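Local coordinates for O-methyltransferase family 3 (Niastella koreensis, PDB 7CVW), which transfers the methyl group of S-adenosyl-L-methionine to a hydroxyl of catechol-like compounds in a magnesium-dependent reaction, without preference for the meta or para position, at residues L51-L55 with C56-N60; W74-R77 with A78-K81; G116-I119 with D120-Q124. All blocks are in the same frame, centred on the assembly; numbering follows the deposited sequence.

In the fold
The three contacts follow one another along the chain, each at an end of a helix in the Rossmann-like methyltransferase fold with its mixed seven-stranded sheet. Contact 1 closes helix 43-55 before strand 60-64, and contact 2 closes helix 70-76 before strand 84-89. Their centres are about 8 Å apart and they pack together, Ala53 against Ala78 and the carbonyls of Ala58 and Lys59 against Leu79. Contact 3 opens helix 118-128 after strand 111-115, its centre about 24 Å from that of contact 1 and 23 Å from that of contact 2. It holds the adenine of the bound S-adenosyl-L-homocysteine, whereas contact 1 lies at the interface with the second subunit.

Contact 1: residues L51-L55 with C56-N60; sequences LLAQL and CQAKN
The methyls of Ala53 and Ala58 approach each other at the end of helix 43-55, Ala53 CB to Ala58 CB 4.3 Å, although that of Ala53 points away from the residues that follow. The carbonyl O of Ala53 accepts the N-H of Ala58 at 3.0 Å in a nearly straight bond, 167° at the hydrogen, while the methyl of Ala58 lies against the same oxygen. Cys56 turns back alongside the last helical turn. Its SG stands beside its own backbone N (chi1 -71°), which brings the sulfur to 3.4 Å from Leu52 O; the neighbouring CB lies near the carbonyls of both Leu52 and Ala53. The N-H of Cys56 makes the regular helical bond to Leu52 O at 3.0 Å. At Gln57 the chain leaves the helix with positive phi (46°). The bond from Ala58 N to Ala53 O and a second one from Gln57 N to Gln54 O, 2.9 Å long, wind the chain back on the last turn: this is a Schellman motif, here ending the helix that leads into strand 60-64 of the Rossmann-like sheet. The side chain of Gln57 leads outward, and its CG passes 3.7 Å from Gln54 O. Leu52 and Ala53 pack on Met135 of strand 133-138, and Leu52 and Cys56 on Leu161 of strand 160-165. The CB of Leu55 points away from residues 56-60, and its side chain packs instead on Ile219 of the second subunit. Leu52 also meets Leu55 of that subunit, which places this helix end at the dimer interface.

Contact 2: residues W74-R77 with A78-K81; sequences WMAR and ALPK
Ala78, Leu79 and Ala76 bury most of the surface shared round the end of helix 70-76. Ala78 folds back on the last turn, its CB resting 3.4 Å from Met75 O. The same oxygen accepts the N-H of Ala78 at 3.0 Å, so the amide and the methyl of one residue both bear on one carbonyl. Leu79 does likewise one residue further on: its N-H bonds to Ala76 O at 3.0 Å, closing a type I beta turn from Ala76 to Leu79. Because CG of Leu79 is turned beside its backbone N (chi1 -67°), the side chain passes across the carbonyl oxygen of Ala76, with CG 3.4 Å from Ala76 O. From there CD1 reaches back over Ala76, coming to 3.8 Å from its CA and 4.2 Å from its CB. Arg77 sends an extended chain away from the turn to a salt bridge with Asp21. Ala78 lies against helix 43-55, and Leu79 packs on Ile61 of strand 60-64. Met75 reaches Met135 and Phe137 of strand 133-138, while Trp74 and Arg77 meet Leu24 of helix 22-34, so the helix end and the turn after it lie between the sheet and helices 22-34 and 43-55.

Contact 3: residues G116-I119 with D120-Q124; sequences GKAI and DILPQ. With SAH (S-adenosyl-L-homocysteine), chain E.
Ala118 meets the adenine of the bound S-adenosyl-L-homocysteine through its backbone, its N donating to SAH N1 in a 2.9 Å bond, 160° at the hydrogen. The CB of Ala118 sits 3.7 Å from SAH N1, and the CB and CG of Lys117 pass near the exocyclic N6. Lys117 is the N-cap of helix 118-128, which follows strand 111-115 in the Rossmann-like fold. Its carbonyl O takes two N-H groups: Ile121 N at 2.9 Å, nearly in line with the C=O bond, and Asp120 N from above the carbonyl plane. Ala118 O in turn accepts Leu122 N. CG of Asp120 is turned beside its backbone N (chi1 -68°), which swings the carboxylate alongside Lys117, OD2 lying 3.7 Å from Lys117 CB. A water joins the pair, accepting from Lys117 N and donating to Asp120 OD2 at 2.7 Å. The CD1 of Ile121 reaches back to 3.6 Å from Gly116 N. Pro123, lacking an N-H for the turn before, kinks the helix and sets its CD 3.1 Å from Ile119 O. Further out, a backbone hydrogen bond joins Gly116 to Glu89, which also hydrogen-bonds the S-adenosyl-L-homocysteine, and Tyr148 packs on Ala118 and Leu122.

Contact 1: residues L51-L55 with C56-N60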
loop_
_atom_site.group_PDB
_atom_site.type_symbol
_atom_site.label_atom_id
_atom_site.label_comp_id
_atom_site.label_asym_id
_atom_site.label_seq_id
_atom_site.Cartn_x
_atom_site.Cartn_y
_atom_site.Cartn_z
ATOM N N LEU A 51 0.936 -8.813 2.196
ATOM C CA LEU A 51 2.149 -8.026 2.516
ATOM C C LEU A 51 1.862 -7.060 3.657
ATOM O O LEU A 51 2.734 -6.853 4.499
ATOM C CB LEU A 51 2.612 -7.300 1.255
ATOM C CG LEU A 51 3.183 -8.209 0.172
ATOM C CD1 LEU A 51 3.412 -7.439 -1.111
ATOM C CD2 LEU A 51 4.493 -8.848 0.607
ATOM N N LEU A 52 0.716 -6.418 3.656
ATOM C CA LEU A 52 0.351 -5.483 4.745
ATOM C C LEU A 52 0.292 -6.268 6.062
ATOM O O LEU A 52 0.768 -5.762 7.070
ATOM C CB LEU A 52 -0.986 -4.807 4.435
ATOM C CG LEU A 52 -0.963 -3.764 3.327
ATOM C CD1 LEU A 52 -2.366 -3.286 3.007
ATOM C CD2 LEU A 52 -0.087 -2.573 3.654
ATOM N N ALA A 53 -0.278 -7.473 6.058
ATOM C CA ALA A 53 -0.359 -8.293 7.285
ATOM C C ALA A 53 1.065 -8.619 7.775
ATOM O O ALA A 53 1.318 -8.545 8.968
ATOM C CB ALA A 53 -1.172 -9.532 7.019
ATOM N N GLN A 54 1.978 -8.930 6.865
ATOM C CA GLN A 54 3.395 -9.188 7.237
ATOM C C GLN A 54 4.021 -7.914 7.817
ATOM O O GLN A 54 4.762 -8.005 8.836
ATOM C CB GLN A 54 4.187 -9.693 6.025
ATOM C CG GLN A 54 3.752 -11.040 5.493
ATOM C CD GLN A 54 4.583 -11.422 4.291
ATOM O OE1 GLN A 54 5.803 -11.565 4.381
ATOM N NE2 GLN A 54 3.942 -11.560 3.146
ATOM N N LEU A 55 3.771 -6.747 7.226
ATOM C CA LEU A 55 4.355 -5.484 7.749
ATOM C C LEU A 55 3.826 -5.216 9.159
ATOM O O LEU A 55 4.596 -4.663 9.982
ATOM C CB LEU A 55 3.993 -4.291 6.860
ATOM C CG LEU A 55 4.890 -3.984 5.667
ATOM C CD1 LEU A 55 4.421 -2.672 5.036
ATOM C CD2 LEU A 55 6.362 -3.887 6.054
ATOM N N CYS A 56 2.573 -5.572 9.435
ATOM C CA CYS A 56 1.918 -5.443 10.770
ATOM C C CYS A 56 2.484 -6.492 11.741
ATOM O O CYS A 56 2.104 -6.436 12.910
ATOM C CB CYS A 56 0.406 -5.626 10.660
ATOM S SG CYS A 56 -0.380 -4.226 9.838
ATOM N N GLN A 57 3.266 -7.460 11.260
ATOM C CA GLN A 57 3.642 -8.672 12.040
ATOM C C GLN A 57 2.370 -9.217 12.692
ATOM O O GLN A 57 2.352 -9.518 13.895
ATOM C CB GLN A 57 4.733 -8.309 13.043
ATOM C CG GLN A 57 5.967 -7.760 12.344
ATOM C CD GLN A 57 7.076 -7.534 13.329
ATOM O OE1 GLN A 57 7.047 -6.589 14.112
ATOM N NE2 GLN A 57 8.047 -8.426 13.302
ATOM N N ALA A 58 1.308 -9.323 11.898
ATOM C CA ALA A 58 -0.026 -9.661 12.418
ATOM C C ALA A 58 -0.017 -11.060 13.040
ATOM O O ALA A 58 0.467 -12.018 12.427
ATOM C CB ALA A 58 -1.064 -9.542 11.335
ATOM N N LYS A 59 -0.553 -11.146 14.244
ATOM C CA LYS A 59 -0.874 -12.416 14.935
ATOM C C LYS A 59 -2.396 -12.575 15.063
ATOM O O LYS A 59 -2.864 -13.716 15.226
ATOM C CB LYS A 59 -0.201 -12.437 16.310
ATOM C CG LYS A 59 -0.567 -13.645 17.162
ATOM C CD LYS A 59 -0.019 -13.647 18.579
ATOM C CE LYS A 59 -0.518 -14.850 19.349
ATOM N NZ LYS A 59 -0.072 -14.790 20.752
ATOM N N ASN A 60 -3.145 -11.471 15.041
ATOM C CA ASN A 60 -4.612 -11.448 15.238
ATOM C C ASN A 60 -5.217 -10.536 14.178
ATOM O O ASN A 60 -4.930 -9.337 14.171
ATOM C CB ASN A 60 -4.978 -11.023 16.656
ATOM C CG ASN A 60 -4.660 -12.117 17.654
ATOM O OD1 ASN A 60 -5.272 -13.184 17.628
ATOM N ND2 ASN A 60 -3.666 -11.891 18.501
#

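Contact 2: residues W74-R77 with A78-K81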
loop_
_atom_site.group_PDB
_atom_site.type_symbol
_atom_site.label_atom_id
_atom_site.label_comp_id
_atom_site.label_asym_id
_atom_site.label_seq_id
_atom_site.Cartn_x
_atom_site.Cartn_y
_atom_site.Cartn_z
ATOM N N TRP A 74 -5.492 -15.342 1.620
ATOM C CA TRP A 74 -4.308 -14.466 1.416
ATOM C C TRP A 74 -3.830 -13.924 2.767
ATOM O O TRP A 74 -2.629 -14.043 3.099
ATOM C CB TRP A 74 -4.660 -13.335 0.462
ATOM C CG TRP A 74 -4.556 -13.668 -0.994
ATOM C CD1 TRP A 74 -5.577 -13.784 -1.895
ATOM C CD2 TRP A 74 -3.342 -13.859 -1.731
ATOM N NE1 TRP A 74 -5.076 -14.027 -3.138
ATOM C CE2 TRP A 74 -3.704 -14.081 -3.070
ATOM C CE3 TRP A 74 -1.988 -13.846 -1.384
ATOM C CZ2 TRP A 74 -2.752 -14.312 -4.068
ATOM C CZ3 TRP A 74 -1.052 -14.098 -2.364
ATOM C CH2 TRP A 74 -1.430 -14.282 -3.692
ATOM N N MET A 75 -4.704 -13.340 3.573
ATOM C CA MET A 75 -4.256 -12.738 4.858
ATOM C C MET A 75 -3.870 -13.816 5.873
ATOM O O MET A 75 -2.870 -13.627 6.557
ATOM C CB MET A 75 -5.321 -11.818 5.456
ATOM C CG MET A 75 -5.529 -10.598 4.593
ATOM S SD MET A 75 -6.685 -9.417 5.351
ATOM C CE MET A 75 -8.224 -10.307 5.182
ATOM N N ALA A 76 -4.623 -14.915 5.999
ATOM C CA ALA A 76 -4.341 -15.931 7.046
ATOM C C ALA A 76 -2.980 -16.584 6.789
ATOM O O ALA A 76 -2.294 -16.979 7.760
ATOM C CB ALA A 76 -5.436 -16.963 7.058
ATOM N N ARG A 77 -2.550 -16.636 5.531
ATOM C CA ARG A 77 -1.218 -17.204 5.203
ATOM C C ARG A 77 -0.075 -16.322 5.721
ATOM O O ARG A 77 1.053 -16.842 5.757
ATOM C CB ARG A 77 -1.125 -17.448 3.700
ATOM C CG ARG A 77 -1.855 -18.723 3.316
ATOM C CD ARG A 77 -1.963 -18.922 1.835
ATOM N NE ARG A 77 -2.473 -20.242 1.541
ATOM C CZ ARG A 77 -2.796 -20.683 0.325
ATOM N NH1 ARG A 77 -2.656 -19.911 -0.736
ATOM N NH2 ARG A 77 -3.220 -21.930 0.184
ATOM N N ALA A 78 -0.313 -15.085 6.167
ATOM C CA ALA A 78 0.736 -14.240 6.773
ATOM C C ALA A 78 0.896 -14.572 8.261
ATOM O O ALA A 78 1.858 -14.081 8.848
ATOM C CB ALA A 78 0.401 -12.787 6.611
ATOM N N LEU A 79 -0.044 -15.287 8.874
ATOM C CA LEU A 79 -0.064 -15.516 10.336
ATOM C C LEU A 79 1.029 -16.495 10.755
ATOM O O LEU A 79 1.358 -17.424 10.016
ATOM C CB LEU A 79 -1.409 -16.092 10.760
ATOM C CG LEU A 79 -2.619 -15.173 10.627
ATOM C CD1 LEU A 79 -3.892 -15.974 10.868
ATOM C CD2 LEU A 79 -2.547 -14.011 11.587
ATOM N N PRO A 80 1.539 -16.362 11.994
ATOM C CA PRO A 80 2.318 -17.442 12.591
ATOM C C PRO A 80 1.381 -18.613 12.916
ATOM O O PRO A 80 0.163 -18.460 12.845
ATOM C CB PRO A 80 2.921 -16.754 13.822
ATOM C CG PRO A 80 1.866 -15.752 14.239
ATOM C CD PRO A 80 1.342 -15.229 12.912
ATOM N N LYS A 81 1.927 -19.776 13.288
ATOM C CA LYS A 81 1.077 -20.982 13.500
ATOM C C LYS A 81 0.116 -20.777 14.680
ATOM O O LYS A 81 -0.963 -21.417 14.658
ATOM C CB LYS A 81 1.899 -22.268 13.656
ATOM C CG LYS A 81 1.178 -23.500 13.121
ATOM C CD LYS A 81 2.047 -24.737 12.918
ATOM C CE LYS A 81 2.589 -25.294 14.212
ATOM N NZ LYS A 81 3.609 -26.335 13.954
#

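Contact 3: residues G116-I119 with D120-Q124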
loop_
_atom_site.group_PDB
_atom_site.type_symbol
_atom_site.label_atom_id
_atom_site.label_comp_id
_atom_site.label_asym_id
_atom_site.label_seq_id
_atom_site.Cartn_x
_atom_site.Cartn_y
_atom_site.Cartn_z
ATOM N N GLY A 116 -23.166 -14.169 10.961
ATOM C CA GLY A 116 -24.189 -13.210 11.383
ATOM C C GLY A 116 -23.835 -11.824 10.926
ATOM O O GLY A 116 -22.825 -11.689 10.224
ATOM N N LYS A 117 -24.669 -10.849 11.270
ATOM C CA LYS A 117 -24.425 -9.441 10.871
ATOM C C LYS A 117 -23.211 -8.898 11.618
ATOM O O LYS A 117 -23.113 -9.014 12.876
ATOM C CB LYS A 117 -25.662 -8.582 11.120
ATOM C CG LYS A 117 -26.830 -8.917 10.219
ATOM C CD LYS A 117 -27.949 -7.941 10.312
ATOM C CE LYS A 117 -29.000 -8.231 9.260
ATOM N NZ LYS A 117 -30.024 -7.163 9.206
ATOM N N ALA A 118 -22.315 -8.218 10.913
ATOM C CA ALA A 118 -21.147 -7.612 11.573
ATOM C C ALA A 118 -21.602 -6.640 12.665
ATOM O O ALA A 118 -20.927 -6.590 13.689
ATOM C CB ALA A 118 -20.272 -6.937 10.556
ATOM N N ILE A 119 -22.693 -5.893 12.487
ATOM C CA ILE A 119 -23.080 -4.877 13.514
ATOM C C ILE A 119 -23.551 -5.593 14.796
ATOM O O ILE A 119 -23.508 -4.980 15.856
ATOM C CB ILE A 119 -24.103 -3.873 12.947
ATOM C CG1 ILE A 119 -23.996 -2.522 13.665
ATOM C CG2 ILE A 119 -25.505 -4.432 12.996
ATOM C CD1 ILE A 119 -22.773 -1.753 13.304
ATOM N N ASP A 120 -23.977 -6.854 14.712
ATOM C CA ASP A 120 -24.384 -7.671 15.881
ATOM C C ASP A 120 -23.132 -8.318 16.492
ATOM O O ASP A 120 -23.053 -8.453 17.728
ATOM C CB ASP A 120 -25.399 -8.747 15.485
ATOM C CG ASP A 120 -26.774 -8.241 15.064
ATOM O OD1 ASP A 120 -27.150 -7.151 15.518
ATOM O OD2 ASP A 120 -27.461 -8.947 14.287
ATOM N N ILE A 121 -22.193 -8.760 15.664
ATOM C CA ILE A 121 -21.017 -9.533 16.162
ATOM C C ILE A 121 -19.925 -8.610 16.718
ATOM O O ILE A 121 -19.229 -9.006 17.662
ATOM C CB ILE A 121 -20.517 -10.519 15.089
ATOM C CG1 ILE A 121 -21.582 -11.580 14.799
ATOM C CG2 ILE A 121 -19.197 -11.158 15.517
ATOM C CD1 ILE A 121 -21.303 -12.359 13.519
ATOM N N LEU A 122 -19.725 -7.435 16.148
ATOM C CA LEU A 122 -18.670 -6.510 16.624
ATOM C C LEU A 122 -18.835 -6.256 18.122
ATOM O O LEU A 122 -17.836 -6.358 18.852
ATOM C CB LEU A 122 -18.691 -5.240 15.764
ATOM C CG LEU A 122 -18.038 -5.429 14.391
ATOM C CD1 LEU A 122 -18.427 -4.333 13.416
ATOM C CD2 LEU A 122 -16.521 -5.548 14.491
ATOM N N PRO A 123 -20.045 -5.943 18.657
ATOM C CA PRO A 123 -20.161 -5.744 20.103
ATOM C C PRO A 123 -19.917 -7.026 20.907
ATOM O O PRO A 123 -19.440 -6.960 22.012
ATOM C CB PRO A 123 -21.573 -5.182 20.322
ATOM C CG PRO A 123 -22.326 -5.443 19.044
ATOM C CD PRO A 123 -21.264 -5.516 17.956
ATOM N N GLN A 124 -20.144 -8.189 20.314
ATOM C CA GLN A 124 -19.791 -9.476 20.958
ATOM C C GLN A 124 -18.271 -9.542 21.126
ATOM O O GLN A 124 -17.804 -9.975 22.183
ATOM C CB GLN A 124 -20.240 -10.692 20.141
ATOM C CG GLN A 124 -21.709 -10.704 19.743
ATOM C CD GLN A 124 -22.050 -11.873 18.855
ATOM O OE1 GLN A 124 -21.175 -12.588 18.349
ATOM N NE2 GLN A 124 -23.338 -12.048 18.632
HETATM N N SAH E . -13.530 -9.947 1.378
HETATM C CA SAH E . -14.114 -10.870 0.385
HETATM C CB SAH E . -15.326 -10.229 -0.307
HETATM C CG SAH E . -16.433 -9.840 0.616
HETATM S SD SAH E . -17.888 -9.522 -0.462
HETATM C C SAH E . -13.008 -11.188 -0.623
HETATM O O SAH E . -12.828 -12.316 -0.912
HETATM O OXT SAH E . -12.424 -10.254 -1.055
HETATM C "C5'" SAH E . -19.055 -8.859 0.768
HETATM C "C4'" SAH E . -19.514 -9.924 1.726
HETATM O "O4'" SAH E . -20.145 -9.243 2.817
HETATM C "C3'" SAH E . -20.568 -10.921 1.196
HETATM O "O3'" SAH E . -20.191 -12.269 1.401
HETATM C "C2'" SAH E . -21.832 -10.579 1.989
HETATM O "O2'" SAH E . -22.673 -11.676 2.222
HETATM C "C1'" SAH E . -21.210 -10.032 3.260
HETATM N N9 SAH E . -22.092 -9.221 4.067
HETATM C C8 SAH E . -23.149 -8.463 3.657
HETATM N N7 SAH E . -23.770 -7.876 4.641
HETATM C C5 SAH E . -23.085 -8.268 5.772
HETATM C C6 SAH E . -23.244 -7.976 7.141
HETATM N N6 SAH E . -24.207 -7.213 7.617
HETATM N N1 SAH E . -22.391 -8.542 7.997
HETATM C C2 SAH E . -21.429 -9.325 7.511
HETATM N N3 SAH E . -21.195 -9.682 6.260
HETATM C C4 SAH E . -22.044 -9.097 5.424
HETATM O O HOH W 1 -26.675 -11.376 13.316
#